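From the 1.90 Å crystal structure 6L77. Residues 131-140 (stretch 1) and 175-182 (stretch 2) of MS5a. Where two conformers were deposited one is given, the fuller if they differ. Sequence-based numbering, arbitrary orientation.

Stretch 1 131-140: SDWEEHDWIR
Stretch 2 175-182: PRETVLKS

The first part of stretch 1 is helical, His 136 is non-helical (phi/psi -132/91), and Trp 138 to Arg 140 are helical again. Stretch 2 is a short helix, 176-181, with Pro 175 at its N-cap position and Ser 182 (-104/145) leaving helical phi/psi. The register is set by His 136 and Leu 180, whose CA atoms lie 6.7 Å apart; 367 Å² is buried in total.

Leu 180 (chi1 -69°, chi2 155°) contributes most, with 120 Å² covered. Leu 180 CB sits 3.7 Å from the centroid of the His 136 ring, 2° off the ring normal, a CH-pi contact over one face. Leu 180 CD2 packs 4.0 Å from Ile 139 CD1, a purely apolar contact that suits two buried aliphatic side chains. The Leu 180 carbonyl, near the end of the helix, is also engaged: Trp 138 NE1 donates to Leu 180 O at 2.9 Å and 161°, with the acceptor near the indole plane. Rotamer p (chi1 65°, chi2 -99°) places that N-H, so the buried tryptophan has its one polar side-chain atom satisfied.

His 136 (m, chi2 89°) uses both ring nitrogens. His 136 ND1 donates to Asp 132 O within its own stretch (2.8 Å, 166°), while His 136 NE2 accepts from Lys 181 NZ at 2.9 Å at the ring edge. Lys 181 CA-to-CB points sideways; chi angles m, t, t, m bring the ammonium nearer.

At the other end, Asp 132 (m, chi2 -37°) points toward stretch 2, and Asp 132 OD2 forms a salt bridge with Arg 176 NH1, a hydrogen bond of 3.0 Å and 140° near the guanidinium plane. Arg 176 reaches it through an extended t, t start followed by chi3 -69°; NH1 and NH2 also bond elsewhere in the structure.

Within stretch 2, Ser 182 OG (chi1 80°) donates to Thr 178 O at 2.9 Å.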

ATOM      1  N   SER A 131      11.339  14.282  -3.504  1.00 31.12           N
ATOM      2  CA  SER A 131      11.620  13.581  -4.749  1.00 27.60           C
ATOM      3  C   SER A 131      11.528  12.074  -4.570  1.00 32.47           C
ATOM      4  O   SER A 131      11.100  11.372  -5.492  1.00 35.84           O
ATOM      5  CB  SER A 131      13.001  13.968  -5.279  1.00 34.63           C
ATOM      6  OG  SER A 131      14.021  13.502  -4.408  1.00 42.07           O
ATOM      7  N   ASP A 132      11.903  11.559  -3.394  1.00 28.06           N
ATOM      8  CA  ASP A 132      11.848  10.112  -3.171  1.00 29.57           C
ATOM      9  C   ASP A 132      10.423   9.578  -3.276  1.00 31.34           C
ATOM     10  O   ASP A 132      10.173   8.562  -3.942  1.00 29.85           O
ATOM     11  CB  ASP A 132      12.431   9.759  -1.804  1.00 27.00           C
ATOM     12  CG  ASP A 132      13.930   9.957  -1.731  1.00 31.87           C
ATOM     13  OD1 ASP A 132      14.628   9.680  -2.728  1.00 38.23           O
ATOM     14  OD2 ASP A 132      14.402  10.383  -0.657  1.00 36.58           O
ATOM     15  N   TRP A 133       9.470  10.219  -2.592  1.00 27.96           N
ATOM     16  CA  TRP A 133       8.116   9.680  -2.677  1.00 31.21           C
ATOM     17  C   TRP A 133       7.443  10.044  -3.989  1.00 33.73           C
ATOM     18  O   TRP A 133       6.626   9.267  -4.489  1.00 29.46           O
ATOM     19  CB  TRP A 133       7.248  10.110  -1.482  1.00 31.86           C
ATOM     20  CG  TRP A 133       6.910  11.573  -1.305  1.00 29.94           C
ATOM     21  CD1 TRP A 133       6.041  12.331  -2.055  1.00 25.60           C
ATOM     22  CD2 TRP A 133       7.370  12.423  -0.252  1.00 28.86           C
ATOM     23  NE1 TRP A 133       5.966  13.609  -1.544  1.00 30.71           N
ATOM     24  CE2 TRP A 133       6.777  13.691  -0.441  1.00 28.47           C
ATOM     25  CE3 TRP A 133       8.245  12.239   0.825  1.00 30.14           C
ATOM     26  CZ2 TRP A 133       7.018  14.755   0.411  1.00 27.66           C
ATOM     27  CZ3 TRP A 133       8.486  13.301   1.666  1.00 32.22           C
ATOM     28  CH2 TRP A 133       7.878  14.547   1.453  1.00 34.49           C
ATOM     29  N   GLU A 134       7.796  11.181  -4.589  1.00 33.03           N
ATOM     30  CA  GLU A 134       7.213  11.505  -5.883  1.00 34.72           C
ATOM     31  C   GLU A 134       7.629  10.504  -6.951  1.00 38.95           C
ATOM     32  O   GLU A 134       6.847  10.216  -7.863  1.00 39.80           O
ATOM     33  CB  GLU A 134       7.591  12.922  -6.297  1.00 34.78           C
ATOM     34  CG  GLU A 134       6.864  13.983  -5.496  1.00 42.83           C
ATOM     35  CD  GLU A 134       7.164  15.384  -5.986  1.00 60.36           C
ATOM     36  OE1 GLU A 134       8.168  15.557  -6.715  1.00 64.97           O
ATOM     37  OE2 GLU A 134       6.391  16.308  -5.647  1.00 63.16           O
ATOM     38  N   GLU A 135       8.830   9.939  -6.846  1.00 31.06           N
ATOM     39  CA  GLU A 135       9.271   8.962  -7.835  1.00 30.12           C
ATOM     40  C   GLU A 135       8.851   7.530  -7.520  1.00 32.71           C
ATOM     41  O   GLU A 135       9.039   6.652  -8.366  1.00 30.42           O
ATOM     42  CB  GLU A 135      10.791   9.027  -8.002  1.00 31.98           C
ATOM     43  CG  GLU A 135      11.250  10.283  -8.741  1.00 49.43           C
ATOM     44  CD  GLU A 135      12.689  10.661  -8.433  1.00 63.55           C
ATOM     45  OE1 GLU A 135      13.185  11.642  -9.030  1.00 66.59           O
ATOM     46  OE2 GLU A 135      13.316   9.984  -7.587  1.00 66.90           O
ATOM     47  N   HIS A 136       8.282   7.260  -6.343  1.00 24.78           N
ATOM     48  CA  HIS A 136       7.877   5.901  -5.984  1.00 25.23           C
ATOM     49  C   HIS A 136       6.457   5.957  -5.431  1.00 24.05           C
ATOM     50  O   HIS A 136       6.263   6.122  -4.226  1.00 25.20           O
ATOM     51  CB  HIS A 136       8.868   5.289  -5.001  1.00 25.29           C
ATOM     52  CG  HIS A 136      10.268   5.259  -5.530  1.00 22.80           C
ATOM     53  ND1 HIS A 136      11.149   6.305  -5.360  1.00 25.20           N
ATOM     54  CD2 HIS A 136      10.915   4.339  -6.281  1.00 22.18           C
ATOM     55  CE1 HIS A 136      12.289   6.018  -5.963  1.00 25.62           C
ATOM     56  NE2 HIS A 136      12.176   4.831  -6.527  1.00 25.32           N
ATOM     57  N   ASP A 137       5.469   5.793  -6.314  1.00 22.10           N
ATOM     58  CA  ASP A 137       4.089   6.110  -5.954  1.00 23.79           C
ATOM     59  C   ASP A 137       3.426   5.055  -5.086  1.00 22.11           C
ATOM     60  O   ASP A 137       2.272   5.249  -4.696  1.00 22.70           O
ATOM     61  CB  ASP A 137       3.236   6.362  -7.213  1.00 32.51           C
ATOM     62  CG  ASP A 137       3.122   5.141  -8.137  1.00 42.33           C
ATOM     63  OD1 ASP A 137       3.488   4.009  -7.756  1.00 41.25           O
ATOM     64  OD2 ASP A 137       2.641   5.328  -9.276  1.00 50.45           O
ATOM     65  N   TRP A 138       4.106   3.952  -4.759  1.00 19.82           N
ATOM     66  CA  TRP A 138       3.520   3.050  -3.773  1.00 16.30           C
ATOM     67  C   TRP A 138       3.388   3.714  -2.408  1.00 17.76           C
ATOM     68  O   TRP A 138       2.550   3.301  -1.606  1.00 17.79           O
ATOM     69  CB  TRP A 138       4.332   1.754  -3.665  1.00 20.11           C
ATOM     70  CG  TRP A 138       5.748   1.887  -3.147  1.00 21.90           C
ATOM     71  CD1 TRP A 138       6.899   1.930  -3.891  1.00 20.20           C
ATOM     72  CD2 TRP A 138       6.159   1.957  -1.772  1.00 21.18           C
ATOM     73  NE1 TRP A 138       7.995   2.019  -3.061  1.00 18.83           N
ATOM     74  CE2 TRP A 138       7.566   2.042  -1.758  1.00 24.63           C
ATOM     75  CE3 TRP A 138       5.470   1.943  -0.552  1.00 17.42           C
ATOM     76  CZ2 TRP A 138       8.302   2.127  -0.566  1.00 20.96           C
ATOM     77  CZ3 TRP A 138       6.193   2.037   0.622  1.00 17.31           C
ATOM     78  CH2 TRP A 138       7.600   2.120   0.609  1.00 19.27           C
ATOM     79  N   ILE A 139       4.195   4.735  -2.123  1.00 22.87           N
ATOM     80  CA  ILE A 139       4.030   5.471  -0.876  1.00 20.32           C
ATOM     81  C   ILE A 139       2.674   6.165  -0.862  1.00 23.97           C
ATOM     82  O   ILE A 139       1.904   6.038   0.096  1.00 19.49           O
ATOM     83  CB  ILE A 139       5.196   6.457  -0.694  1.00 20.51           C
ATOM     84  CG1 ILE A 139       6.497   5.667  -0.496  1.00 20.06           C
ATOM     85  CG2 ILE A 139       4.948   7.421   0.468  1.00 20.31           C
ATOM     86  CD1 ILE A 139       7.747   6.555  -0.502  1.00 20.52           C
ATOM     87  N   ARG A 140       2.340   6.868  -1.952  1.00 21.13           N
ATOM     88  CA  ARG A 140       1.019   7.480  -2.053  1.00 24.50           C
ATOM     89  C   ARG A 140      -0.085   6.431  -1.992  1.00 22.05           C
ATOM     90  O   ARG A 140      -1.124   6.651  -1.358  1.00 22.85           O
ATOM     91  CB  ARG A 140       0.889   8.293  -3.345  1.00 26.51           C
ATOM     92  CG  ARG A 140      -0.563   8.743  -3.618  1.00 31.41           C
ATOM     93  CD  ARG A 140      -0.653   9.773  -4.728  1.00 43.94           C
ATOM     94  NE  ARG A 140       0.086   9.375  -5.919  1.00 60.06           N
ATOM     95  CZ  ARG A 140      -0.401   8.597  -6.880  1.00 71.24           C
ATOM     96  NH1 ARG A 140      -1.637   8.123  -6.787  1.00 78.82           N
ATOM     97  NH2 ARG A 140       0.350   8.288  -7.933  1.00 67.87           N
ATOM     98  N   PRO A 175      21.057   0.220   0.981  1.00 25.49           N
ATOM     99  CA  PRO A 175      21.014   1.532   0.314  1.00 25.06           C
ATOM    100  C   PRO A 175      19.583   2.033   0.200  1.00 20.08           C
ATOM    101  O   PRO A 175      18.634   1.256   0.073  1.00 19.49           O
ATOM    102  CB  PRO A 175      21.622   1.258  -1.073  1.00 24.71           C
ATOM    103  CG  PRO A 175      22.435   0.022  -0.903  1.00 27.52           C
ATOM    104  CD  PRO A 175      21.658  -0.802   0.103  1.00 25.31           C
ATOM    105  N   ARG A 176      19.442   3.360   0.224  1.00 21.80           N
ATOM    106  CA  ARG A 176      18.123   3.982   0.103  1.00 19.40           C
ATOM    107  C   ARG A 176      17.390   3.504  -1.146  1.00 18.75           C
ATOM    108  O   ARG A 176      16.177   3.284  -1.110  1.00 19.18           O
ATOM    109  CB  ARG A 176      18.285   5.505   0.086  1.00 22.58           C
ATOM    110  CG  ARG A 176      17.000   6.320  -0.113  1.00 22.11           C
ATOM    111  CD  ARG A 176      17.368   7.813   0.053  1.00 22.91           C
ATOM    112  NE  ARG A 176      17.697   8.048   1.457  1.00 23.17           N
ATOM    113  CZ  ARG A 176      17.084   8.932   2.231  1.00 26.40           C
ATOM    114  NH1 ARG A 176      16.151   9.728   1.717  1.00 27.85           N
ATOM    115  NH2 ARG A 176      17.414   9.026   3.513  1.00 24.90           N
ATOM    116  N   GLU A 177      18.109   3.331  -2.260  0.50 19.00           N
ATOM    117  CA  GLU A 177      17.463   2.875  -3.488  0.50 20.92           C
ATOM    118  C   GLU A 177      16.785   1.522  -3.290  0.50 21.96           C
ATOM    119  O   GLU A 177      15.701   1.273  -3.836  0.50 20.51           O
ATOM    120  CB  GLU A 177      18.488   2.797  -4.624  0.50 26.70           C
ATOM    121  CG  GLU A 177      19.352   4.035  -4.781  0.50 27.30           C
ATOM    122  CD  GLU A 177      20.608   3.977  -3.926  0.50 34.36           C
ATOM    123  OE1 GLU A 177      21.603   3.353  -4.364  0.50 40.98           O
ATOM    124  OE2 GLU A 177      20.590   4.530  -2.810  0.50 20.69           O
ATOM    125  N   THR A 178      17.414   0.633  -2.520  1.00 20.96           N
ATOM    126  CA  THR A 178      16.802  -0.660  -2.221  1.00 20.98           C
ATOM    127  C   THR A 178      15.526  -0.491  -1.414  1.00 24.13           C
ATOM    128  O   THR A 178      14.533  -1.190  -1.654  1.00 21.98           O
ATOM    129  CB  THR A 178      17.802  -1.531  -1.462  1.00 21.76           C
ATOM    130  OG1 THR A 178      18.947  -1.749  -2.293  1.00 25.59           O
ATOM    131  CG2 THR A 178      17.184  -2.870  -1.084  1.00 26.00           C
ATOM    132  N   VAL A 179      15.530   0.434  -0.450  1.00 19.66           N
ATOM    133  CA  VAL A 179      14.336   0.646   0.364  1.00 18.81           C
ATOM    134  C   VAL A 179      13.152   1.039  -0.508  1.00 23.56           C
ATOM    135  O   VAL A 179      12.015   0.614  -0.268  1.00 21.34           O
ATOM    136  CB  VAL A 179      14.622   1.705   1.442  1.00 19.97           C
ATOM    137  CG1 VAL A 179      13.402   1.937   2.304  1.00 21.48           C
ATOM    138  CG2 VAL A 179      15.804   1.262   2.322  1.00 20.40           C
ATOM    139  N   LEU A 180      13.393   1.860  -1.525  1.00 17.97           N
ATOM    140  CA  LEU A 180      12.312   2.397  -2.352  1.00 18.61           C
ATOM    141  C   LEU A 180      11.899   1.485  -3.502  1.00 24.76           C
ATOM    142  O   LEU A 180      10.729   1.514  -3.910  1.00 21.05           O
ATOM    143  CB  LEU A 180      12.734   3.753  -2.925  1.00 18.48           C
ATOM    144  CG  LEU A 180      12.839   4.873  -1.900  1.00 23.93           C
ATOM    145  CD1 LEU A 180      13.809   5.970  -2.376  1.00 23.72           C
ATOM    146  CD2 LEU A 180      11.439   5.440  -1.666  1.00 25.41           C
ATOM    147  N   LYS A 181      12.824   0.692  -4.053  1.00 22.24           N
ATOM    148  CA  LYS A 181      12.572   0.006  -5.317  1.00 23.61           C
ATOM    149  C   LYS A 181      12.437  -1.509  -5.206  1.00 27.17           C
ATOM    150  O   LYS A 181      11.965  -2.134  -6.158  1.00 30.85           O
ATOM    151  CB  LYS A 181      13.689   0.320  -6.332  1.00 23.65           C
ATOM    152  CG  LYS A 181      13.752   1.774  -6.790  1.00 31.46           C
ATOM    153  CD  LYS A 181      14.814   1.958  -7.877  1.00 39.29           C
ATOM    154  CE  LYS A 181      15.170   3.422  -8.085  1.00 45.32           C
ATOM    155  NZ  LYS A 181      14.051   4.217  -8.648  1.00 51.31           N
ATOM    156  N   SER A 182      12.859  -2.126  -4.110  1.00 22.40           N
ATOM    157  CA  SER A 182      12.762  -3.572  -3.986  1.00 21.64           C
ATOM    158  C   SER A 182      11.601  -3.951  -3.077  1.00 24.26           C
ATOM    159  O   SER A 182      11.326  -3.273  -2.083  1.00 20.33           O
ATOM    160  CB  SER A 182      14.053  -4.179  -3.446  1.00 30.71           C
ATOM    161  OG  SER A 182      14.127  -4.038  -2.049  1.00 44.17           O
TER